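Local atomic coordinates of tripartite terminase subunit 3 (Human herpesvirus 5, PDB entry 3N4P), a protein that probably drives viral DNA into empty capsids as part of the tripartite terminase motor, with this chain forming the carboxy-terminal nuclease domain that cuts DNA. Residues A137-T142 and P180-G185; Y169-Q174 and A273-V278; L226-N231 and R252-L257; Y95-F100 and D220-L225. All blocks are in the same frame, centred on the assembly; numbering follows the deposited sequence.

Interaction 1: residues A137-T142 and P180-G185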
# COMPACT_ATOMS: atom_id res chain seq x y z
N ALA B 137 12.86 1.63 -23.61
CA ALA B 137 13.25 2.82 -24.36
C ALA B 137 14.51 3.45 -23.81
O ALA B 137 14.57 3.75 -22.61
CB ALA B 137 12.09 3.86 -24.26
N VAL B 138 15.45 3.79 -24.64
CA VAL B 138 16.70 4.39 -24.16
C VAL B 138 16.75 5.72 -24.86
O VAL B 138 16.85 5.76 -26.08
CB VAL B 138 17.99 3.60 -24.62
CG1 VAL B 138 19.25 4.26 -24.08
CG2 VAL B 138 18.01 2.14 -24.15
N GLU B 139 16.73 6.81 -24.10
CA GLU B 139 16.83 8.13 -24.69
C GLU B 139 18.18 8.36 -25.27
O GLU B 139 19.18 8.13 -24.63
CB GLU B 139 16.60 9.24 -23.66
CG GLU B 139 15.95 10.51 -24.29
CD GLU B 139 16.60 11.82 -23.85
OE1 GLU B 139 16.90 12.67 -24.73
OE2 GLU B 139 16.82 12.00 -22.63
N GLY B 140 18.21 8.90 -26.47
CA GLY B 140 19.48 9.23 -27.08
C GLY B 140 19.60 10.65 -27.52
O GLY B 140 20.37 10.92 -28.41
N ASN B 141 18.90 11.58 -26.86
CA ASN B 141 18.64 12.85 -27.52
C ASN B 141 19.88 13.54 -28.06
O ASN B 141 19.92 13.87 -29.26
CB ASN B 141 17.67 13.82 -26.75
CG ASN B 141 17.67 15.24 -27.34
OD1 ASN B 141 16.61 15.82 -27.68
ND2 ASN B 141 18.88 15.79 -27.51
N THR B 142 20.92 13.76 -27.26
CA THR B 142 22.12 14.35 -27.94
C THR B 142 23.20 13.38 -28.40
O THR B 142 23.97 13.69 -29.31
CB THR B 142 22.78 15.50 -27.18
OG1 THR B 142 22.24 15.55 -25.85
CG2 THR B 142 22.57 16.83 -27.92
N PRO B 180 17.85 1.48 -32.16
CA PRO B 180 17.26 1.21 -30.82
C PRO B 180 17.35 2.38 -29.87
O PRO B 180 17.86 2.21 -28.76
CB PRO B 180 18.14 0.08 -30.27
CG PRO B 180 19.47 0.28 -30.97
CD PRO B 180 19.15 0.80 -32.35
N PHE B 181 16.85 3.55 -30.28
CA PHE B 181 16.75 4.69 -29.40
C PHE B 181 15.41 5.39 -29.47
O PHE B 181 14.58 5.06 -30.32
CB PHE B 181 17.99 5.63 -29.41
CG PHE B 181 18.13 6.51 -30.64
CD1 PHE B 181 18.89 6.09 -31.71
CD2 PHE B 181 17.56 7.78 -30.68
CE1 PHE B 181 19.08 6.90 -32.85
CE2 PHE B 181 17.73 8.60 -31.80
CZ PHE B 181 18.47 8.16 -32.90
N TYR B 182 15.16 6.22 -28.45
CA TYR B 182 13.95 7.04 -28.34
C TYR B 182 14.41 8.48 -28.21
O TYR B 182 15.43 8.77 -27.58
CB TYR B 182 13.12 6.63 -27.12
CG TYR B 182 11.99 7.63 -26.78
CD1 TYR B 182 12.17 8.58 -25.78
CD2 TYR B 182 10.81 7.64 -27.50
CE1 TYR B 182 11.17 9.53 -25.49
CE2 TYR B 182 9.81 8.59 -27.22
CZ TYR B 182 10.00 9.51 -26.22
OH TYR B 182 9.05 10.39 -25.96
N LEU B 183 13.64 9.35 -28.82
CA LEU B 183 13.93 10.77 -28.87
C LEU B 183 12.82 11.55 -28.15
O LEU B 183 11.64 11.39 -28.45
CB LEU B 183 14.00 11.21 -30.33
CG LEU B 183 15.39 11.55 -30.85
CD1 LEU B 183 15.48 11.41 -32.39
CD2 LEU B 183 15.78 12.98 -30.40
N MET B 184 13.22 12.36 -27.18
CA MET B 184 12.27 13.22 -26.50
C MET B 184 12.04 14.36 -27.44
O MET B 184 12.95 14.76 -28.19
CB MET B 184 12.85 13.73 -25.20
CG MET B 184 11.79 14.25 -24.29
SD MET B 184 11.98 13.31 -22.78
CE MET B 184 12.94 14.45 -21.77
N GLY B 185 10.82 14.85 -27.46
CA GLY B 185 10.48 15.92 -28.36
C GLY B 185 9.17 16.41 -27.83
O GLY B 185 9.02 16.58 -26.60
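Tyr-182 and Phe-181 set their side chains against Ala-137 and Gly-140, where the loop leading to helix 187-200 passes the end of strand 133-138, just before the metal ligand Glu-139. The register of a single beta bridge, Glu-139 with Tyr-182, brings Tyr-182 CB within 4.1 Å of Ala-137 CB. Beyond CB, the tyrosine has CG anti to its backbone N (chi1 168°), and its ring carries the hydroxyl off to a hydrogen bond with Asp-187. The ring of Phe-181 instead lies beside Gly-140, whose CA is 4.3 Å from Phe-181 CD2. Leu-183 and Asn-141 cross at roughly a right angle, with CD2 of the leucine 4.0 Å from OD1 of the asparagine. The side chain of Glu-139 leaves the bridge with CG still 3.8 Å from Tyr-182 O; with Asp-68 it binds magnesium, and both are predicted nuclease residues. Two backbone bonds frame these groups: Tyr-182 N donates to Val-138 O at 2.9 Å, from above the carbonyl plane, and Gly-140 N meets Tyr-182 O at 3.0 Å in a much straighter approach to the carbonyl. The bridge thus ties a metal ligand's backbone to the loop just ahead of the region required for interaction with UL56. Strand 62-67 borders Ala-137, helix 144-161 packs on Val-138 and Pro-180, and helix 256-267 reaches Tyr-182 and Met-184.

Interaction 2: residues Y169-Q174 and A273-V278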
# COMPACT_ATOMS: atom_id res chain seq x y z
N TYR B 169 12.53 0.42 -28.15
CA TYR B 169 11.75 1.43 -28.86
C TYR B 169 12.66 1.75 -30.03
O TYR B 169 13.84 2.01 -29.79
CB TYR B 169 11.61 2.68 -28.01
CG TYR B 169 10.66 3.68 -28.59
CD1 TYR B 169 9.36 3.82 -28.06
CD2 TYR B 169 11.03 4.52 -29.64
CE1 TYR B 169 8.46 4.75 -28.60
CE2 TYR B 169 10.12 5.46 -30.19
CZ TYR B 169 8.86 5.57 -29.66
OH TYR B 169 7.97 6.48 -30.17
N HIS B 170 12.16 1.67 -31.26
CA HIS B 170 13.00 1.98 -32.46
C HIS B 170 12.51 3.22 -33.15
O HIS B 170 11.30 3.46 -33.25
CB HIS B 170 13.03 0.83 -33.45
CG HIS B 170 14.00 -0.23 -33.08
ND1 HIS B 170 15.11 -0.54 -33.84
CD2 HIS B 170 14.04 -1.07 -32.01
CE1 HIS B 170 15.78 -1.52 -33.27
NE2 HIS B 170 15.15 -1.86 -32.16
N THR B 171 13.46 4.03 -33.61
CA THR B 171 13.10 5.23 -34.36
C THR B 171 13.96 5.30 -35.63
O THR B 171 15.13 4.92 -35.62
CB THR B 171 13.24 6.53 -33.53
OG1 THR B 171 14.62 6.94 -33.51
CG2 THR B 171 12.85 6.30 -32.13
N PRO B 172 13.38 5.79 -36.72
CA PRO B 172 14.14 5.97 -37.97
C PRO B 172 15.29 6.97 -37.79
O PRO B 172 15.18 7.90 -37.01
CB PRO B 172 13.09 6.52 -38.93
CG PRO B 172 12.05 7.15 -38.05
CD PRO B 172 11.99 6.27 -36.85
N ASP B 173 16.40 6.76 -38.49
CA ASP B 173 17.48 7.74 -38.43
C ASP B 173 17.77 8.39 -39.80
O ASP B 173 16.90 9.06 -40.37
CB ASP B 173 18.75 7.15 -37.78
CG ASP B 173 19.98 8.05 -37.98
OD1 ASP B 173 19.92 9.24 -37.56
OD2 ASP B 173 20.97 7.57 -38.61
N GLN B 174 18.98 8.18 -40.32
CA GLN B 174 19.47 8.90 -41.50
C GLN B 174 18.98 8.28 -42.79
O GLN B 174 17.98 8.73 -43.36
CB GLN B 174 21.01 8.95 -41.50
CG GLN B 174 21.57 10.22 -42.14
CD GLN B 174 21.24 11.46 -41.33
OE1 GLN B 174 21.59 11.56 -40.15
NE2 GLN B 174 20.56 12.41 -41.97
N ALA B 273 2.90 1.07 -29.30
CA ALA B 273 3.17 -0.35 -29.33
C ALA B 273 3.87 -0.91 -30.58
O ALA B 273 4.71 -1.80 -30.45
CB ALA B 273 1.96 -1.16 -28.95
N ILE B 274 3.63 -0.38 -31.77
CA ILE B 274 4.42 -0.79 -32.93
C ILE B 274 5.88 -0.34 -32.94
O ILE B 274 6.67 -0.89 -33.71
CB ILE B 274 3.84 -0.35 -34.32
CG1 ILE B 274 3.05 0.96 -34.22
CG2 ILE B 274 3.15 -1.52 -35.08
CD1 ILE B 274 3.95 2.21 -34.14
N ARG B 275 6.24 0.66 -32.12
CA ARG B 275 7.62 1.20 -32.14
C ARG B 275 8.63 0.22 -31.53
O ARG B 275 9.82 0.26 -31.83
CB ARG B 275 7.73 2.57 -31.44
CG ARG B 275 6.91 3.72 -32.07
CD ARG B 275 7.33 4.00 -33.52
NE ARG B 275 8.61 4.71 -33.65
CZ ARG B 275 8.72 6.03 -33.84
NH1 ARG B 275 7.63 6.79 -33.92
NH2 ARG B 275 9.92 6.59 -33.96
N PHE B 276 8.12 -0.67 -30.71
CA PHE B 276 8.94 -1.62 -30.01
C PHE B 276 9.22 -2.82 -30.91
O PHE B 276 8.31 -3.44 -31.45
CB PHE B 276 8.29 -2.03 -28.67
CG PHE B 276 8.27 -0.93 -27.65
CD1 PHE B 276 9.31 -0.80 -26.73
CD2 PHE B 276 7.20 -0.03 -27.60
CE1 PHE B 276 9.33 0.22 -25.79
CE2 PHE B 276 7.18 0.98 -26.70
CZ PHE B 276 8.22 1.13 -25.76
N ARG B 277 10.50 -3.10 -31.11
CA ARG B 277 10.86 -4.13 -32.02
C ARG B 277 12.08 -4.89 -31.54
O ARG B 277 12.93 -4.33 -30.85
CB ARG B 277 11.11 -3.54 -33.40
CG ARG B 277 11.25 -4.62 -34.42
CD ARG B 277 11.24 -4.02 -35.81
NE ARG B 277 10.05 -3.18 -36.06
CZ ARG B 277 9.50 -3.06 -37.26
NH1 ARG B 277 10.02 -3.72 -38.31
NH2 ARG B 277 8.43 -2.29 -37.43
N VAL B 278 12.17 -6.15 -31.93
CA VAL B 278 13.38 -6.92 -31.59
C VAL B 278 14.69 -6.19 -31.96
O VAL B 278 14.89 -5.78 -33.09
CB VAL B 278 13.27 -8.38 -32.07
CG1 VAL B 278 14.62 -9.14 -31.97
CG2 VAL B 278 12.20 -9.08 -31.22
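His-170 N donates to Arg-275 O at 2.8 Å, and the arginine returns the favour from its side chain: Arg-275 NE reaches His-170 O at 3.0 Å, with an N-H...O angle of 167°. The second bond is the straighter one, and the acceptor lies in the guanidinium plane, so it helps fix the rotation of that group. Bends at chi2 and chi3 fold the arginine back to this position and drape its aliphatic part over Tyr-169. Arg-275 CB stands over one face of the tyrosine ring in a CH-pi contact, 3.7 Å from the centroid, while Tyr-169 OH sits above the centre of the guanidinium. At the edge of the guanidinium, Arg-275 NH2 lies 3.3 Å from Thr-171 CB. Tyr-169 also turns an edge to Phe-276 in a T-shaped pair, the centroids of the two rings 5.3 Å apart and their planes at 81°; its CD1 comes within 3.7 Å of Phe-276 CZ. These two residues form an antiparallel non-hydrogen-bonded pair, by which the short strand 276-277 joins strand 165-172 near the carboxy terminus of the domain. Chemically, one arginine does double work: its polar end satisfies a strand carbonyl and its methylenes shield an aromatic face, while the T-shaped pair supplies the apolar share. The pairing thus combines one backbone bond with a side-chain bond and ring packing.

Interaction 3: residues L226-N231 and R252-L257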
# COMPACT_ATOMS: atom_id res chain seq x y z
N LEU B 226 9.24 10.97 -4.17
CA LEU B 226 8.35 12.05 -3.75
C LEU B 226 9.01 13.43 -3.67
O LEU B 226 8.37 14.47 -3.98
CB LEU B 226 7.77 11.75 -2.41
CG LEU B 226 6.32 11.33 -2.15
CD1 LEU B 226 5.26 11.84 -3.23
CD2 LEU B 226 6.12 9.86 -1.84
N GLU B 227 10.26 13.50 -3.21
CA GLU B 227 10.98 14.77 -3.20
C GLU B 227 11.03 15.40 -4.60
O GLU B 227 10.83 16.61 -4.77
CB GLU B 227 12.42 14.65 -2.60
CG GLU B 227 12.46 14.86 -1.09
CD GLU B 227 13.40 13.87 -0.28
OE1 GLU B 227 13.09 13.56 0.91
OE2 GLU B 227 14.46 13.40 -0.78
N GLN B 228 11.27 14.56 -5.59
CA GLN B 228 11.22 15.00 -6.99
C GLN B 228 9.83 15.37 -7.50
O GLN B 228 9.68 16.31 -8.27
CB GLN B 228 11.91 13.99 -7.88
CG GLN B 228 13.40 13.87 -7.51
CD GLN B 228 14.25 13.06 -8.55
OE1 GLN B 228 13.86 12.88 -9.72
NE2 GLN B 228 15.43 12.61 -8.12
N ILE B 229 8.81 14.66 -7.05
CA ILE B 229 7.45 14.87 -7.55
C ILE B 229 7.01 16.25 -7.12
O ILE B 229 6.31 16.91 -7.86
CB ILE B 229 6.46 13.77 -7.05
CG1 ILE B 229 6.68 12.51 -7.87
CG2 ILE B 229 5.00 14.22 -7.10
CD1 ILE B 229 6.19 11.23 -7.27
N GLN B 230 7.50 16.71 -5.97
CA GLN B 230 7.22 18.05 -5.47
C GLN B 230 7.86 19.12 -6.35
O GLN B 230 7.42 20.24 -6.36
CB GLN B 230 7.78 18.18 -4.05
CG GLN B 230 7.04 19.18 -3.24
CD GLN B 230 6.55 18.61 -1.92
OE1 GLN B 230 7.31 17.98 -1.15
NE2 GLN B 230 5.27 18.81 -1.66
N ASN B 231 8.93 18.76 -7.06
CA ASN B 231 9.67 19.74 -7.85
C ASN B 231 9.15 19.88 -9.28
O ASN B 231 9.72 20.63 -10.07
CB ASN B 231 11.16 19.38 -7.89
CG ASN B 231 11.86 19.71 -6.57
OD1 ASN B 231 11.61 20.77 -5.98
ND2 ASN B 231 12.70 18.79 -6.09
N ARG B 252 18.47 24.00 -10.13
CA ARG B 252 19.28 22.89 -9.65
C ARG B 252 18.55 22.06 -8.60
O ARG B 252 19.00 21.86 -7.48
CB ARG B 252 20.62 23.39 -9.12
CG ARG B 252 21.80 22.52 -9.56
CD ARG B 252 23.09 23.30 -9.40
NE ARG B 252 22.95 24.69 -9.87
CZ ARG B 252 23.48 25.17 -11.00
NH1 ARG B 252 24.21 24.39 -11.80
NH2 ARG B 252 23.29 26.44 -11.33
N ILE B 253 17.37 21.60 -9.01
CA ILE B 253 16.64 20.59 -8.29
C ILE B 253 16.55 19.45 -9.30
O ILE B 253 15.89 19.59 -10.35
CB ILE B 253 15.26 21.12 -7.84
CG1 ILE B 253 14.50 21.76 -9.03
CG2 ILE B 253 15.46 22.11 -6.68
CD1 ILE B 253 13.32 22.73 -8.67
N SER B 254 17.25 18.37 -9.03
CA SER B 254 17.35 17.26 -9.96
C SER B 254 15.96 16.72 -10.26
O SER B 254 15.11 16.65 -9.37
CB SER B 254 18.19 16.12 -9.36
OG SER B 254 17.40 15.22 -8.57
N ASP B 255 15.75 16.34 -11.52
CA ASP B 255 14.45 15.82 -11.95
C ASP B 255 14.57 14.51 -12.75
O ASP B 255 13.63 14.05 -13.39
CB ASP B 255 13.66 16.90 -12.71
CG ASP B 255 14.11 17.08 -14.16
OD1 ASP B 255 15.32 17.34 -14.42
OD2 ASP B 255 13.24 17.00 -15.06
N ASP B 256 15.73 13.88 -12.66
CA ASP B 256 16.01 12.77 -13.54
C ASP B 256 15.23 11.50 -13.26
O ASP B 256 14.84 10.84 -14.18
CB ASP B 256 17.53 12.47 -13.55
CG ASP B 256 18.36 13.71 -13.87
OD1 ASP B 256 19.08 13.70 -14.89
OD2 ASP B 256 18.26 14.72 -13.12
N LEU B 257 15.02 11.12 -12.02
CA LEU B 257 14.27 9.89 -11.77
C LEU B 257 12.75 10.11 -12.12
O LEU B 257 12.08 9.22 -12.64
CB LEU B 257 14.38 9.49 -10.29
CG LEU B 257 14.26 8.07 -9.75
CD1 LEU B 257 13.56 7.92 -8.40
CD2 LEU B 257 13.90 6.93 -10.73
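The C-terminal part of helix 221-229 and the chain entering helix 256-267 approach most closely at Gln-228 and Asp-255, CA to CA 6.0 Å, and stay near as far as Asn-231 and Ile-253. Gln-228 spans the gap. Its chain runs extended beyond CG (chi2 -169°), which delivers the amide to the first turn of the second helix. There OE1 accepts a weak bond from Leu-257 N at 3.1 Å, bent to 121° at the hydrogen, but its stronger partner is Ile-258 N. One amide oxygen thus meets two backbone N-H groups at a helix start, where the helix dipole would probably favour it. The same OE1 lies 3.5 Å from Leu-257 CB, the two side chains crossing at about a right angle, and Gln-228 NE2 passes 3.3 Å from Ser-254 OG at an angle too poor for a hydrogen bond. Further out, Asn-231 OD1 rests against Ile-253 CD1 at 3.7 Å, a polar group lying on an aliphatic one. Asp-256, predicted to act in the nuclease centre, has its CB directed away from the helix of Gln-228; its side chain is about 5 Å from that of Asp-68. Around the contact, Gln-228 also touches His-99 of strand 91-100, helix 37-45 packs on Leu-226 and Ile-229, and Leu-257 packs on Leu-97, Tyr-224 and Leu-225.

Interaction 4: residues Y95-F100 and D220-L225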
# COMPACT_ATOMS: atom_id res chain seq x y z
N TYR B 95 7.83 -0.89 -10.46
CA TYR B 95 8.56 -2.05 -9.99
C TYR B 95 10.02 -1.79 -9.61
O TYR B 95 10.62 -2.54 -8.83
CB TYR B 95 8.54 -3.15 -11.09
CG TYR B 95 7.14 -3.81 -11.30
CD1 TYR B 95 6.51 -4.51 -10.26
CD2 TYR B 95 6.45 -3.68 -12.50
CE1 TYR B 95 5.28 -5.12 -10.44
CE2 TYR B 95 5.20 -4.30 -12.73
CZ TYR B 95 4.63 -5.02 -11.69
OH TYR B 95 3.42 -5.62 -11.86
N GLY B 96 10.60 -0.75 -10.20
CA GLY B 96 12.03 -0.52 -10.06
C GLY B 96 12.38 0.91 -10.33
O GLY B 96 11.69 1.60 -11.12
N LEU B 97 13.39 1.40 -9.59
CA LEU B 97 13.93 2.76 -9.76
C LEU B 97 15.43 2.69 -9.58
O LEU B 97 15.93 1.95 -8.72
CB LEU B 97 13.37 3.79 -8.75
CG LEU B 97 11.86 4.04 -8.72
CD1 LEU B 97 11.38 4.70 -7.38
CD2 LEU B 97 11.33 4.86 -9.97
N GLU B 98 16.16 3.37 -10.45
CA GLU B 98 17.57 3.58 -10.22
C GLU B 98 17.90 4.99 -10.53
O GLU B 98 17.35 5.58 -11.47
CB GLU B 98 18.44 2.66 -11.06
CG GLU B 98 18.21 1.12 -10.85
CD GLU B 98 18.54 0.57 -9.45
OE1 GLU B 98 19.04 1.28 -8.54
OE2 GLU B 98 18.29 -0.64 -9.25
N HIS B 99 18.87 5.53 -9.80
CA HIS B 99 19.44 6.82 -10.11
C HIS B 99 20.91 6.56 -9.97
O HIS B 99 21.47 6.52 -8.87
CB HIS B 99 18.97 7.89 -9.14
CG HIS B 99 19.30 9.28 -9.59
ND1 HIS B 99 18.84 10.40 -8.93
CD2 HIS B 99 20.08 9.74 -10.61
CE1 HIS B 99 19.32 11.49 -9.52
NE2 HIS B 99 20.07 11.11 -10.55
N PHE B 100 21.57 6.41 -11.09
CA PHE B 100 22.95 5.94 -11.06
C PHE B 100 24.00 7.01 -11.33
O PHE B 100 23.86 7.79 -12.26
CB PHE B 100 23.08 4.77 -12.03
CG PHE B 100 24.53 4.40 -12.36
CD1 PHE B 100 25.17 3.42 -11.64
CD2 PHE B 100 25.21 5.04 -13.38
CE1 PHE B 100 26.54 3.06 -11.94
CE2 PHE B 100 26.55 4.71 -13.67
CZ PHE B 100 27.20 3.71 -12.97
N ASP B 220 14.56 5.41 1.60
CA ASP B 220 13.32 4.82 0.95
C ASP B 220 13.15 5.38 -0.47
O ASP B 220 13.06 6.61 -0.60
CB ASP B 220 12.09 5.09 1.86
CG ASP B 220 10.72 4.73 1.16
OD1 ASP B 220 10.66 3.92 0.18
OD2 ASP B 220 9.71 5.30 1.61
N PRO B 221 13.17 4.54 -1.55
CA PRO B 221 13.13 5.07 -2.93
C PRO B 221 11.90 5.88 -3.26
O PRO B 221 11.98 6.85 -4.06
CB PRO B 221 13.15 3.84 -3.85
CG PRO B 221 13.84 2.68 -2.98
CD PRO B 221 13.56 3.10 -1.49
N ILE B 222 10.76 5.47 -2.71
CA ILE B 222 9.55 6.24 -2.85
C ILE B 222 9.58 7.62 -2.17
O ILE B 222 9.05 8.61 -2.70
CB ILE B 222 8.32 5.41 -2.43
CG1 ILE B 222 8.14 4.16 -3.37
CG2 ILE B 222 7.13 6.32 -2.35
CD1 ILE B 222 8.20 4.53 -4.86
N GLU B 223 10.21 7.72 -1.00
CA GLU B 223 10.40 9.07 -0.34
C GLU B 223 11.33 9.97 -1.16
O GLU B 223 11.06 11.16 -1.37
CB GLU B 223 10.91 8.91 1.09
CG GLU B 223 11.38 10.22 1.80
CD GLU B 223 11.24 10.19 3.37
OE1 GLU B 223 11.85 9.29 4.05
OE2 GLU B 223 10.55 11.10 3.93
N TYR B 224 12.38 9.38 -1.72
CA TYR B 224 13.26 10.05 -2.65
C TYR B 224 12.52 10.53 -3.92
O TYR B 224 12.73 11.66 -4.37
CB TYR B 224 14.35 9.06 -3.04
CG TYR B 224 15.42 9.64 -3.91
CD1 TYR B 224 15.48 9.32 -5.27
CD2 TYR B 224 16.41 10.51 -3.38
CE1 TYR B 224 16.49 9.86 -6.08
CE2 TYR B 224 17.41 11.06 -4.20
CZ TYR B 224 17.45 10.71 -5.53
OH TYR B 224 18.46 11.23 -6.32
N LEU B 225 11.73 9.65 -4.52
CA LEU B 225 10.94 9.94 -5.69
C LEU B 225 9.86 11.03 -5.34
O LEU B 225 9.64 11.94 -6.12
CB LEU B 225 10.28 8.65 -6.25
CG LEU B 225 9.32 8.88 -7.43
CD1 LEU B 225 10.11 9.21 -8.66
CD2 LEU B 225 8.44 7.65 -7.75
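His-99 and Tyr-224 meet through a bent hydrogen bond (130°) between His-99 ND1 and Tyr-224 OH, 2.8 Å long, in which either group could be the donor. The hydroxyl arrives at the edge of the imidazole, near its plane, and the nitrogen lies likewise at the edge of the phenol; the rings meet rim to rim with their planes at 52°, so neither covers the other's face. Two residues earlier in the strand, the contact is mainly apolar. Leu-97 CD1 points into the helix and serves as a shared neighbour for three residues: Pro-221 CB at 4.0 Å, Ile-222 CD1 at 4.1 Å and Leu-225 CD2 at 4.2 Å. Leu-97 and His-99 alternate with Glu-98, so both face the helix while Glu-98 turns to the backbone of Tyr-213 and Thr-214. Tyr-224 extends toward the strand with CG anti to its own N (chi1 -175°), carrying the hydroxyl out to the histidine. In the next shell, Asp-220 occupies the N-cap of the helix: its OD1 accepts from Ile-222 N at 3.3 Å, and OD2 forms a salt bridge with Arg-47. His-99 stands about 4 Å from the side chain of Asp-256, a predicted nuclease residue, which places the His-99 and Tyr-224 pair at the margin of the predicted site. Helix 221-229 thus lies across the sheet at strand 91-100, its axis 10.0 Å from that of the strand segment; strand 204-211 packs on Leu-97 and Ile-222, and Leu-257 of helix 256-267 fills in beside Leu-97, Tyr-224 and Leu-225.

Interactions 1 and 4 are the buried contacts, on opposite sides of the chain's centre yet both reaching one mixed sheet; interactions 2 and 3 are only partly buried. Interactions 1 and 2 touch through neighbouring strands 133-138 and 165-172, where Tyr-182 packs on Tyr-169, whereas interactions 3 and 4 share helix 221-229 and meet at Leu-257. The chemistry follows position. Backbone bridging prevails in interaction 1, where a strand end runs into a metal ligand. In interaction 2, at the sheet margin, an arginine and a T-shaped ring pair add to it. Interaction 3 relies on one glutamine amide, and interaction 4 combines aliphatic packing with a single polar bond.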